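Local coordinates for probable ribosomal RNA small subunit methyltransferase (Thermus thermophilus, PDB 3DMH), which transfers a methyl group from S-adenosylmethionine to the N2 atom of a guanine base in 16S ribosomal RNA, at residues Asp36-Thr41 / Val106-Ala111; Arg48-Asn53 / Ala126-Met131; Ala191-Ala196 / Leu218-Leu223. One frame throughout, in Å; residues are numbered along the deposited sequence.

Contact 1 (Asp36-Thr41 / Val106-Ala111); sequences DLLQKT and VLALPA
Leu38 of helix 33-41 reaches across to Val106 and Ala108 of strand 102-108, so that the helix packs on one face of the N-terminal seven-stranded sheet. The strand order of this sheet, 3-2-1-4-5-7-6, is that of the Rossmann-like class I methyltransferase fold, and strand 102-108 is its fourth strand in chain order.

The contact across the two segments is entirely apolar and runs through one leucine. One branch, Leu38 CD1, does most of the touching: it lies 3.8 Å from Val106 CG1 and 3.9 Å from Ala108 CB, bridging two residues that stand on the same face of the strand. The second branch adds to this, with Leu38 CD2 4.1 Å from Val106 CG1, so the valine methyl meets both ends of the leucine fork. Val106 carries CG1 anti to its own backbone N (chi1 176°), the position from which this methyl meets the leucine. The leucine and valine side chains run alongside each other in opposite senses. Between the two contact points, Leu107 points to the other face and packs on helix 115-128. Leu38 also rests on Tyr136 and Ala138 of the adjoining strand 133-140, and the apolar patch thus spans two strands.

The polar bonds run within the segments or to the rest of the sheet. Val106 pairs through its backbone with Leu50 and Leu52, while Ala108 O accepts from the side-chain amide of Asn53. Within segment 36-41, Lys40 N bonds to Asp36 O and Thr41 N to Leu38 O. The threonine hydroxyl turns back toward the preceding backbone: Thr41 OG1 donates to Leu37 O at 2.7 Å, with an angle of 149° at the carbonyl oxygen and the hydroxyl 31° off the carbonyl plane.

Contact 2 (Arg48-Asn53 / Ala126-Met131); sequences RALDLN and ARALRM
The backbones of Leu50, in strand 48-51, and Ala128, at the end of helix 115-128, come closest at their CA atoms, 8.0 Å apart, and just beyond this point Leu129 leaves helical geometry and the chain enters the short strand 129-130.

Small meets large in the apolar part. The Leu50 CD2 methyl touches the Ala128 CB methyl at 3.7 Å, and with CG anti to the backbone N (chi1 -178°) the leucine projects from the strand to the helix. The small alanine side chain probably helps the helix end come this near.

The second meeting is between two arginines that cross at about a right angle. Arg48 NH2 comes to 4.1 Å from Arg130 CD, which sits at the edge of the Arg48 guanidinium and near its plane. The two guanidinium planes are nearly coplanar, 13° apart, and Arg48 NH2 stands 4.6 Å from Arg130 NE. Both groups gather round one anion: each forms a salt bridge with Asp103 OD1, Arg48 through NH2 and Arg130 through NE, and the carboxylate probably offsets much of their charge. Arg130 is held a second time, since its NH1 donates to Met131 O at 2.7 Å, a bent bond of 135°. A leucine in place of Arg130 would probably leave Asp103 with a single arginine partner here and Met131 O without this donor.

Asp51 OD1 accepts from Asn53 N at 3.0 Å, an Asx turn just where strand 48-51 gives way to loop. Leu50 also packs on Tyr102, at the start of strand 102-108, and on Glu70 and Leu72 of strand 68-73. Helix 115-128 is the crossover from strand 102-108 to the parallel strand 133-140, and its last turn packs against Leu50 of strand 48-51, the neighbour of strand 102-108 on the other side.

Contact 3 (Ala191-Ala196 / Leu218-Leu223); sequences ARILGA and LLLEAL
Ile193, whose CG2 methyl meets Leu220 across the contact, donates a hydrogen bond from its backbone N to Ala196 O at 2.8 Å, and Ala196 N returns a bond to Ile193 O at 3.0 Å. The pair closes a two-residue beta hairpin with a type I' turn, joining strands 187-193 and 196-202. Leu194 and Gly195 at its corner both have positive phi.

This turn rests on helix 214-227. Ile193 CG2 touches Leu220 CD1 at 3.7 Å. The corner residue Leu194 straddles the helix surface with its fork: CD1 lies 4.0 Å from Leu220 CB, whereas CD2 lies 4.1 Å from Glu221 CG. Leu220 has CG anti to its carbonyl carbon (chi1 -69°), which sends its CD1 branch to Ile193, and the two side chains cross obliquely. The glutamate contributes aliphatic carbon to Leu194. Pro250 of helix 248-253 touches both Ile193 and Leu220, so the hairpin, helix 214-227 and helix 248-253 meet in one apolar cluster.

The helix also carries Ser216, which binds S-adenosylmethionine, and the side chain of Leu220 lies about 8 Å from the bound cofactor. With no hydrogen bond or salt bridge across the two segments, hairpin and helix are held together by apolar contact, methyl on methyl at Ile193 and methyl on methylene at Leu194.

How the contacts relate
From the N terminus, helix 33-41 comes first and strand 48-51 follows; strand 102-108 then closes the loop of contact 1, and the end of helix 115-128 closes that of contact 2. The two loops cross, since their segments alternate. Their helices lie on opposite faces of the N-terminal sheet, in which strands 48-51 and 102-108 are neighbours. Contact 3 follows in series and closes a short loop between a hairpin and a helix of the cofactor-binding C-terminal domain, whose sheet repeats the same strand order. Its centre lies about 41 Å from that of contact 1 and 43 Å from that of contact 2.

Contact 1 (Asp36-Thr41 / Val106-Ala111)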
ATOM      1  N   ASP A  36      -2.219 -17.071   8.243  1.00 22.72           N
ATOM      2  CA  ASP A  36      -2.115 -18.530   8.406  1.00 22.38           C
ATOM      3  C   ASP A  36      -3.046 -19.044   9.502  1.00 21.80           C
ATOM      4  O   ASP A  36      -3.663 -20.086   9.358  1.00 22.39           O
ATOM      5  CB  ASP A  36      -0.675 -18.972   8.720  1.00 22.11           C
ATOM      6  CG  ASP A  36       0.223 -18.939   7.498  1.00 24.85           C
ATOM      7  OD1 ASP A  36      -0.312 -18.761   6.382  1.00 25.09           O
ATOM      8  OD2 ASP A  36       1.456 -19.069   7.654  1.00 26.21           O
ATOM      9  N   LEU A  37      -3.149 -18.287  10.584  1.00 21.91           N
ATOM     10  CA  LEU A  37      -4.006 -18.715  11.691  1.00 21.87           C
ATOM     11  C   LEU A  37      -5.472 -18.603  11.269  1.00 22.27           C
ATOM     12  O   LEU A  37      -6.283 -19.472  11.597  1.00 22.72           O
ATOM     13  CB  LEU A  37      -3.723 -17.918  12.956  1.00 21.43           C
ATOM     14  CG  LEU A  37      -4.236 -18.543  14.265  1.00 20.85           C
ATOM     15  CD1 LEU A  37      -3.578 -19.901  14.516  1.00 21.85           C
ATOM     16  CD2 LEU A  37      -3.947 -17.591  15.397  1.00 21.70           C
ATOM     17  N   LEU A  38      -5.815 -17.544  10.534  1.00 21.97           N
ATOM     18  CA  LEU A  38      -7.160 -17.474   9.949  1.00 22.12           C
ATOM     19  C   LEU A  38      -7.504 -18.684   9.091  1.00 22.06           C
ATOM     20  O   LEU A  38      -8.599 -19.241   9.201  1.00 21.81           O
ATOM     21  CB  LEU A  38      -7.302 -16.230   9.071  1.00 22.35           C
ATOM     22  CG  LEU A  38      -7.748 -14.940   9.719  1.00 22.91           C
ATOM     23  CD1 LEU A  38      -7.683 -13.856   8.657  1.00 23.01           C
ATOM     24  CD2 LEU A  38      -9.187 -15.066  10.291  1.00 21.10           C
ATOM     25  N   GLN A  39      -6.592 -19.070   8.198  1.00 22.37           N
ATOM     26  CA  GLN A  39      -6.886 -20.139   7.255  1.00 23.46           C
ATOM     27  C   GLN A  39      -7.164 -21.450   8.008  1.00 23.83           C
ATOM     28  O   GLN A  39      -7.982 -22.263   7.572  1.00 24.12           O
ATOM     29  CB  GLN A  39      -5.747 -20.298   6.233  1.00 23.36           C
ATOM     30  CG  GLN A  39      -6.020 -21.308   5.112  1.00 25.32           C
ATOM     31  CD  GLN A  39      -5.747 -22.774   5.499  1.00 28.16           C
ATOM     32  OE1 GLN A  39      -6.282 -23.694   4.878  1.00 30.50           O
ATOM     33  NE2 GLN A  39      -4.929 -22.987   6.528  1.00 26.25           N
ATOM     34  N   LYS A  40      -6.486 -21.642   9.140  1.00 24.21           N
ATOM     35  CA  LYS A  40      -6.725 -22.817   9.993  1.00 24.24           C
ATOM     36  C   LYS A  40      -8.021 -22.766  10.793  1.00 24.37           C
ATOM     37  O   LYS A  40      -8.420 -23.779  11.368  1.00 24.37           O
ATOM     38  CB  LYS A  40      -5.554 -23.036  10.961  1.00 24.63           C
ATOM     39  CG  LYS A  40      -4.282 -23.415  10.265  1.00 26.75           C
ATOM     40  CD  LYS A  40      -3.149 -23.520  11.243  1.00 29.60           C
ATOM     41  CE  LYS A  40      -1.912 -24.072  10.560  1.00 31.66           C
ATOM     42  NZ  LYS A  40      -0.945 -24.577  11.578  1.00 35.96           N
ATOM     43  N   THR A  41      -8.673 -21.605  10.819  1.00 23.29           N
ATOM     44  CA  THR A  41      -9.769 -21.334  11.769  1.00 22.92           C
ATOM     45  C   THR A  41     -11.123 -21.095  11.101  1.00 22.71           C
ATOM     46  O   THR A  41     -12.162 -21.565  11.601  1.00 23.00           O
ATOM     47  CB  THR A  41      -9.423 -20.139  12.692  1.00 23.21           C
ATOM     48  OG1 THR A  41      -8.160 -20.374  13.328  1.00 22.96           O
ATOM     49  CG2 THR A  41     -10.486 -19.927  13.778  1.00 22.69           C
ATOM     50  N   VAL A 106     -14.432 -11.499   7.230  1.00 17.66           N
ATOM     51  CA  VAL A 106     -13.098 -11.918   7.643  1.00 18.58           C
ATOM     52  C   VAL A 106     -12.187 -10.694   7.624  1.00 18.88           C
ATOM     53  O   VAL A 106     -12.113  -9.988   6.616  1.00 18.70           O
ATOM     54  CB  VAL A 106     -12.548 -13.022   6.720  1.00 18.90           C
ATOM     55  CG1 VAL A 106     -11.112 -13.367   7.124  1.00 19.41           C
ATOM     56  CG2 VAL A 106     -13.450 -14.288   6.825  1.00 18.40           C
ATOM     57  N   LEU A 107     -11.516 -10.418   8.744  1.00 18.27           N
ATOM     58  CA  LEU A 107     -10.609  -9.264   8.803  1.00 18.36           C
ATOM     59  C   LEU A 107      -9.333  -9.625   9.552  1.00 18.56           C
ATOM     60  O   LEU A 107      -9.325  -9.758  10.796  1.00 19.51           O
ATOM     61  CB  LEU A 107     -11.297  -8.052   9.457  1.00 18.74           C
ATOM     62  CG  LEU A 107     -10.442  -6.814   9.729  1.00 18.81           C
ATOM     63  CD1 LEU A 107      -9.933  -6.231   8.410  1.00 18.60           C
ATOM     64  CD2 LEU A 107     -11.274  -5.800  10.450  1.00 20.47           C
ATOM     65  N   ALA A 108      -8.264  -9.850   8.783  1.00 18.38           N
ATOM     66  CA  ALA A 108      -6.917  -9.804   9.336  1.00 18.65           C
ATOM     67  C   ALA A 108      -6.626  -8.327   9.637  1.00 18.88           C
ATOM     68  O   ALA A 108      -6.670  -7.482   8.737  1.00 20.15           O
ATOM     69  CB  ALA A 108      -5.906 -10.370   8.327  1.00 20.11           C
ATOM     70  N   LEU A 109      -6.379  -8.010  10.900  1.00 19.17           N
ATOM     71  CA  LEU A 109      -6.158  -6.618  11.296  1.00 19.01           C
ATOM     72  C   LEU A 109      -5.002  -5.979  10.540  1.00 19.46           C
ATOM     73  O   LEU A 109      -3.873  -6.477  10.604  1.00 19.28           O
ATOM     74  CB  LEU A 109      -5.868  -6.542  12.787  1.00 19.45           C
ATOM     75  CG  LEU A 109      -7.135  -6.745  13.605  1.00 18.87           C
ATOM     76  CD1 LEU A 109      -6.781  -7.216  15.034  1.00 20.25           C
ATOM     77  CD2 LEU A 109      -7.927  -5.467  13.643  1.00 20.64           C
ATOM     78  N   PRO A 110      -5.287  -4.881   9.810  1.00 19.27           N
ATOM     79  CA  PRO A 110      -4.234  -4.180   9.065  1.00 19.45           C
ATOM     80  C   PRO A 110      -3.438  -3.251   9.992  1.00 19.94           C
ATOM     81  O   PRO A 110      -3.379  -2.035   9.767  1.00 19.94           O
ATOM     82  CB  PRO A 110      -5.027  -3.392   8.009  1.00 19.45           C
ATOM     83  CG  PRO A 110      -6.341  -3.082   8.693  1.00 19.12           C
ATOM     84  CD  PRO A 110      -6.623  -4.271   9.601  1.00 20.35           C
ATOM     85  N   ALA A 111      -2.826  -3.835  11.021  1.00 20.36           N
ATOM     86  CA  ALA A 111      -2.231  -3.053  12.114  1.00 20.48           C
ATOM     87  C   ALA A 111      -1.112  -2.139  11.628  1.00 20.78           C
ATOM     88  O   ALA A 111      -0.898  -1.053  12.189  1.00 21.76           O
ATOM     89  CB  ALA A 111      -1.726  -3.985  13.204  1.00 21.43           C
TER

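Contact 2 (Arg48-Asn53 / Ala126-Met131)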
ATOM      1  N   ARG A  48     -23.213 -15.462   2.409  1.00 21.69           N
ATOM      2  CA  ARG A  48     -22.411 -14.374   1.822  1.00 20.94           C
ATOM      3  C   ARG A  48     -21.301 -13.902   2.765  1.00 19.92           C
ATOM      4  O   ARG A  48     -21.569 -13.449   3.877  1.00 19.91           O
ATOM      5  CB  ARG A  48     -23.304 -13.184   1.483  1.00 22.33           C
ATOM      6  CG  ARG A  48     -24.473 -13.509   0.565  1.00 24.96           C
ATOM      7  CD  ARG A  48     -25.625 -12.528   0.809  1.00 29.43           C
ATOM      8  NE  ARG A  48     -26.098 -12.576   2.204  1.00 31.65           N
ATOM      9  CZ  ARG A  48     -26.926 -11.701   2.770  1.00 34.02           C
ATOM     10  NH1 ARG A  48     -27.434 -10.683   2.076  1.00 34.91           N
ATOM     11  NH2 ARG A  48     -27.257 -11.856   4.043  1.00 34.72           N
ATOM     12  N   ALA A  49     -20.054 -13.994   2.304  1.00 19.13           N
ATOM     13  CA  ALA A  49     -18.906 -13.559   3.101  1.00 18.60           C
ATOM     14  C   ALA A  49     -18.177 -12.395   2.446  1.00 18.27           C
ATOM     15  O   ALA A  49     -18.167 -12.276   1.213  1.00 19.44           O
ATOM     16  CB  ALA A  49     -17.911 -14.712   3.312  1.00 19.22           C
ATOM     17  N   LEU A  50     -17.535 -11.580   3.276  1.00 17.84           N
ATOM     18  CA  LEU A  50     -16.714 -10.471   2.793  1.00 17.60           C
ATOM     19  C   LEU A  50     -15.349 -10.526   3.484  1.00 18.10           C
ATOM     20  O   LEU A  50     -15.280 -10.545   4.709  1.00 17.86           O
ATOM     21  CB  LEU A  50     -17.410  -9.139   3.115  1.00 18.26           C
ATOM     22  CG  LEU A  50     -16.729  -7.844   2.642  1.00 17.42           C
ATOM     23  CD1 LEU A  50     -16.689  -7.762   1.139  1.00 21.12           C
ATOM     24  CD2 LEU A  50     -17.452  -6.609   3.250  1.00 18.93           C
ATOM     25  N   ASP A  51     -14.264 -10.527   2.706  1.00 17.66           N
ATOM     26  CA  ASP A  51     -12.906 -10.409   3.267  1.00 17.99           C
ATOM     27  C   ASP A  51     -12.424  -8.977   3.065  1.00 18.50           C
ATOM     28  O   ASP A  51     -12.322  -8.522   1.927  1.00 17.95           O
ATOM     29  CB  ASP A  51     -11.965 -11.383   2.545  1.00 18.01           C
ATOM     30  CG  ASP A  51     -10.605 -11.483   3.187  1.00 19.41           C
ATOM     31  OD1 ASP A  51     -10.139 -10.538   3.853  1.00 18.46           O
ATOM     32  OD2 ASP A  51      -9.957 -12.532   2.951  1.00 20.23           O
ATOM     33  N   LEU A  52     -12.154  -8.270   4.165  1.00 18.49           N
ATOM     34  CA  LEU A  52     -11.793  -6.843   4.107  1.00 19.66           C
ATOM     35  C   LEU A  52     -10.296  -6.566   4.006  1.00 20.87           C
ATOM     36  O   LEU A  52      -9.891  -5.404   3.926  1.00 22.04           O
ATOM     37  CB  LEU A  52     -12.375  -6.092   5.325  1.00 19.76           C
ATOM     38  CG  LEU A  52     -13.884  -5.936   5.291  1.00 20.83           C
ATOM     39  CD1 LEU A  52     -14.338  -5.269   6.600  1.00 22.53           C
ATOM     40  CD2 LEU A  52     -14.324  -5.106   4.094  1.00 23.57           C
ATOM     41  N   ASN A  53      -9.467  -7.611   4.045  1.00 20.05           N
ATOM     42  CA  ASN A  53      -8.011  -7.418   3.954  1.00 19.44           C
ATOM     43  C   ASN A  53      -7.392  -8.705   3.446  1.00 19.18           C
ATOM     44  O   ASN A  53      -6.657  -9.374   4.181  1.00 19.18           O
ATOM     45  CB  ASN A  53      -7.415  -7.015   5.313  1.00 20.18           C
ATOM     46  CG  ASN A  53      -5.905  -6.761   5.246  1.00 19.45           C
ATOM     47  OD1 ASN A  53      -5.355  -6.435   4.180  1.00 20.02           O
ATOM     48  ND2 ASN A  53      -5.226  -6.927   6.371  1.00 20.51           N
ATOM     49  N   ALA A 126     -18.531  -4.013  10.822  1.00 18.71           N
ATOM     50  CA  ALA A 126     -19.793  -3.936  11.573  1.00 18.65           C
ATOM     51  C   ALA A 126     -20.965  -3.522  10.669  1.00 19.95           C
ATOM     52  O   ALA A 126     -22.057  -4.097  10.748  1.00 19.61           O
ATOM     53  CB  ALA A 126     -19.646  -3.002  12.768  1.00 19.58           C
ATOM     54  N   ARG A 127     -20.721  -2.547   9.795  1.00 19.34           N
ATOM     55  CA  ARG A 127     -21.731  -2.072   8.848  1.00 20.82           C
ATOM     56  C   ARG A 127     -22.083  -3.104   7.771  1.00 20.09           C
ATOM     57  O   ARG A 127     -23.251  -3.218   7.378  1.00 20.85           O
ATOM     58  CB  ARG A 127     -21.276  -0.756   8.207  1.00 20.39           C
ATOM     59  CG  ARG A 127     -21.079   0.367   9.229  1.00 22.26           C
ATOM     60  CD  ARG A 127     -20.797   1.731   8.584  1.00 23.10           C
ATOM     61  NE  ARG A 127     -21.845   2.134   7.647  1.00 26.51           N
ATOM     62  CZ  ARG A 127     -22.969   2.753   8.004  1.00 27.88           C
ATOM     63  NH1 ARG A 127     -23.197   3.046   9.279  1.00 27.62           N
ATOM     64  NH2 ARG A 127     -23.867   3.074   7.079  1.00 29.80           N
ATOM     65  N   ALA A 128     -21.081  -3.854   7.301  1.00 19.39           N
ATOM     66  CA  ALA A 128     -21.282  -4.838   6.243  1.00 19.31           C
ATOM     67  C   ALA A 128     -22.184  -5.989   6.654  1.00 19.15           C
ATOM     68  O   ALA A 128     -22.873  -6.571   5.813  1.00 19.88           O
ATOM     69  CB  ALA A 128     -19.924  -5.378   5.779  1.00 19.55           C
ATOM     70  N   LEU A 129     -22.130  -6.341   7.931  1.00 18.39           N
ATOM     71  CA  LEU A 129     -22.868  -7.475   8.466  1.00 18.97           C
ATOM     72  C   LEU A 129     -24.356  -7.179   8.610  1.00 18.85           C
ATOM     73  O   LEU A 129     -24.743  -6.096   9.049  1.00 19.63           O
ATOM     74  CB  LEU A 129     -22.294  -7.887   9.836  1.00 18.83           C
ATOM     75  CG  LEU A 129     -20.937  -8.622   9.815  1.00 19.28           C
ATOM     76  CD1 LEU A 129     -20.417  -8.800  11.244  1.00 19.78           C
ATOM     77  CD2 LEU A 129     -21.036  -9.966   9.105  1.00 18.65           C
ATOM     78  N   ARG A 130     -25.187  -8.158   8.263  1.00 19.28           N
ATOM     79  CA  ARG A 130     -26.587  -8.161   8.690  1.00 19.71           C
ATOM     80  C   ARG A 130     -26.631  -8.333  10.200  1.00 19.65           C
ATOM     81  O   ARG A 130     -25.669  -8.780  10.812  1.00 20.10           O
ATOM     82  CB  ARG A 130     -27.350  -9.317   8.032  1.00 19.92           C
ATOM     83  CG  ARG A 130     -26.908 -10.703   8.513  1.00 22.15           C
ATOM     84  CD  ARG A 130     -27.885 -11.787   8.136  1.00 24.60           C
ATOM     85  NE  ARG A 130     -27.383 -13.137   8.422  1.00 25.77           N
ATOM     86  CZ  ARG A 130     -27.470 -13.754   9.603  1.00 26.80           C
ATOM     87  NH1 ARG A 130     -28.025 -13.146  10.649  1.00 26.74           N
ATOM     88  NH2 ARG A 130     -27.007 -14.992   9.739  1.00 27.50           N
ATOM     89  N   MET A 131     -27.763  -8.016  10.814  1.00 19.48           N
ATOM     90  CA  MET A 131     -27.921  -8.334  12.221  1.00 19.83           C
ATOM     91  C   MET A 131     -27.775  -9.841  12.417  1.00 19.40           C
ATOM     92  O   MET A 131     -28.357 -10.622  11.661  1.00 19.37           O
ATOM     93  CB  MET A 131     -29.297  -7.875  12.701  1.00 19.72           C
ATOM     94  CG  MET A 131     -29.481  -7.865  14.226  1.00 22.29           C
ATOM     95  SD  MET A 131     -28.291  -6.837  15.123  1.00 23.03           S
ATOM     96  CE  MET A 131     -28.504  -5.235  14.369  1.00 24.29           C
TER

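Contact 3 (Ala191-Ala196 / Leu218-Leu223)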
ATOM      1  N   ALA A 191       1.874  22.518   4.000  1.00 21.18           N
ATOM      2  CA  ALA A 191       3.325  22.533   4.109  1.00 22.01           C
ATOM      3  C   ALA A 191       3.912  23.493   3.078  1.00 22.26           C
ATOM      4  O   ALA A 191       3.362  23.650   1.982  1.00 23.04           O
ATOM      5  CB  ALA A 191       3.895  21.139   3.909  1.00 22.46           C
ATOM      6  N   ARG A 192       5.027  24.125   3.424  1.00 22.21           N
ATOM      7  CA  ARG A 192       5.734  24.956   2.471  1.00 22.72           C
ATOM      8  C   ARG A 192       6.933  24.179   1.958  1.00 23.73           C
ATOM      9  O   ARG A 192       7.759  23.712   2.742  1.00 24.82           O
ATOM     10  CB  ARG A 192       6.162  26.282   3.107  1.00 21.74           C
ATOM     11  CG  ARG A 192       6.668  27.302   2.105  1.00 22.84           C
ATOM     12  CD  ARG A 192       6.982  28.615   2.820  1.00 22.68           C
ATOM     13  NE  ARG A 192       7.482  29.662   1.925  1.00 24.63           N
ATOM     14  CZ  ARG A 192       6.713  30.437   1.165  1.00 25.46           C
ATOM     15  NH1 ARG A 192       5.393  30.281   1.171  1.00 27.65           N
ATOM     16  NH2 ARG A 192       7.266  31.363   0.387  1.00 27.06           N
ATOM     17  N   ILE A 193       6.982  23.993   0.642  1.00 23.89           N
ATOM     18  CA  ILE A 193       8.037  23.221   0.007  1.00 23.75           C
ATOM     19  C   ILE A 193       8.689  24.044  -1.094  1.00 23.55           C
ATOM     20  O   ILE A 193       8.016  24.508  -2.019  1.00 23.05           O
ATOM     21  CB  ILE A 193       7.498  21.864  -0.559  1.00 23.62           C
ATOM     22  CG1 ILE A 193       6.925  20.986   0.571  1.00 23.24           C
ATOM     23  CG2 ILE A 193       8.595  21.127  -1.314  1.00 25.33           C
ATOM     24  CD1 ILE A 193       6.061  19.814   0.094  1.00 23.70           C
ATOM     25  N   LEU A 194      10.001  24.232  -0.973  1.00 24.58           N
ATOM     26  CA  LEU A 194      10.792  24.995  -1.943  1.00 25.28           C
ATOM     27  C   LEU A 194      10.137  26.332  -2.316  1.00 24.96           C
ATOM     28  O   LEU A 194      10.044  26.684  -3.493  1.00 25.09           O
ATOM     29  CB  LEU A 194      11.074  24.151  -3.203  1.00 25.81           C
ATOM     30  CG  LEU A 194      11.753  22.782  -3.087  1.00 27.29           C
ATOM     31  CD1 LEU A 194      11.686  22.036  -4.419  1.00 27.88           C
ATOM     32  CD2 LEU A 194      13.191  22.911  -2.617  1.00 29.84           C
ATOM     33  N   GLY A 195       9.670  27.060  -1.303  1.00 25.20           N
ATOM     34  CA  GLY A 195       9.107  28.403  -1.493  1.00 24.90           C
ATOM     35  C   GLY A 195       7.662  28.481  -1.967  1.00 24.85           C
ATOM     36  O   GLY A 195       7.208  29.554  -2.385  1.00 25.67           O
ATOM     37  N   ALA A 196       6.943  27.354  -1.908  1.00 24.48           N
ATOM     38  CA  ALA A 196       5.546  27.304  -2.351  1.00 24.09           C
ATOM     39  C   ALA A 196       4.673  26.537  -1.363  1.00 23.74           C
ATOM     40  O   ALA A 196       5.135  25.593  -0.726  1.00 23.88           O
ATOM     41  CB  ALA A 196       5.446  26.690  -3.744  1.00 24.29           C
ATOM     42  N   LEU A 218      14.273  16.388   1.567  1.00 20.58           N
ATOM     43  CA  LEU A 218      15.700  16.315   1.226  1.00 20.90           C
ATOM     44  C   LEU A 218      15.945  15.953  -0.241  1.00 20.42           C
ATOM     45  O   LEU A 218      16.832  16.520  -0.892  1.00 20.07           O
ATOM     46  CB  LEU A 218      16.407  15.309   2.128  1.00 21.29           C
ATOM     47  CG  LEU A 218      17.934  15.394   2.147  1.00 21.12           C
ATOM     48  CD1 LEU A 218      18.419  16.727   2.768  1.00 20.15           C
ATOM     49  CD2 LEU A 218      18.523  14.185   2.879  1.00 21.55           C
ATOM     50  N   LEU A 219      15.153  15.013  -0.761  1.00 19.93           N
ATOM     51  CA  LEU A 219      15.247  14.642  -2.169  1.00 19.41           C
ATOM     52  C   LEU A 219      14.940  15.853  -3.044  1.00 19.71           C
ATOM     53  O   LEU A 219      15.682  16.137  -3.974  1.00 19.87           O
ATOM     54  CB  LEU A 219      14.278  13.491  -2.503  1.00 18.87           C
ATOM     55  CG  LEU A 219      14.424  12.944  -3.926  1.00 19.60           C
ATOM     56  CD1 LEU A 219      14.075  11.448  -3.932  1.00 18.22           C
ATOM     57  CD2 LEU A 219      13.589  13.708  -4.968  1.00 19.95           C
ATOM     58  N   LEU A 220      13.868  16.575  -2.721  1.00 20.10           N
ATOM     59  CA  LEU A 220      13.452  17.746  -3.515  1.00 20.12           C
ATOM     60  C   LEU A 220      14.488  18.862  -3.468  1.00 20.93           C
ATOM     61  O   LEU A 220      14.763  19.495  -4.488  1.00 19.83           O
ATOM     62  CB  LEU A 220      12.069  18.251  -3.087  1.00 20.75           C
ATOM     63  CG  LEU A 220      10.874  17.343  -3.420  1.00 20.42           C
ATOM     64  CD1 LEU A 220       9.593  17.915  -2.806  1.00 22.60           C
ATOM     65  CD2 LEU A 220      10.725  17.187  -4.929  1.00 23.76           C
ATOM     66  N   GLU A 221      15.077  19.081  -2.293  1.00 20.59           N
ATOM     67  CA  GLU A 221      16.165  20.055  -2.151  1.00 21.72           C
ATOM     68  C   GLU A 221      17.360  19.670  -3.020  1.00 21.21           C
ATOM     69  O   GLU A 221      17.897  20.516  -3.740  1.00 21.70           O
ATOM     70  CB  GLU A 221      16.554  20.213  -0.685  1.00 21.74           C
ATOM     71  CG  GLU A 221      15.445  20.843   0.143  1.00 26.65           C
ATOM     72  CD  GLU A 221      15.660  20.717   1.644  1.00 31.37           C
ATOM     73  OE1 GLU A 221      16.440  19.840   2.079  1.00 32.90           O
ATOM     74  OE2 GLU A 221      15.025  21.491   2.388  1.00 33.61           O
ATOM     75  N   ALA A 222      17.747  18.395  -2.978  1.00 20.95           N
ATOM     76  CA  ALA A 222      18.873  17.900  -3.770  1.00 20.85           C
ATOM     77  C   ALA A 222      18.572  18.038  -5.263  1.00 21.15           C
ATOM     78  O   ALA A 222      19.438  18.432  -6.047  1.00 20.59           O
ATOM     79  CB  ALA A 222      19.176  16.449  -3.429  1.00 20.50           C
ATOM     80  N   LEU A 223      17.331  17.715  -5.627  1.00 20.91           N
ATOM     81  CA  LEU A 223      16.868  17.799  -7.006  1.00 21.23           C
ATOM     82  C   LEU A 223      16.927  19.224  -7.523  1.00 21.56           C
ATOM     83  O   LEU A 223      17.510  19.474  -8.580  1.00 21.76           O
ATOM     84  CB  LEU A 223      15.442  17.229  -7.136  1.00 21.01           C
ATOM     85  CG  LEU A 223      14.835  17.126  -8.542  1.00 22.35           C
ATOM     86  CD1 LEU A 223      13.907  15.927  -8.615  1.00 22.33           C
ATOM     87  CD2 LEU A 223      14.093  18.405  -8.939  1.00 23.01           C
TER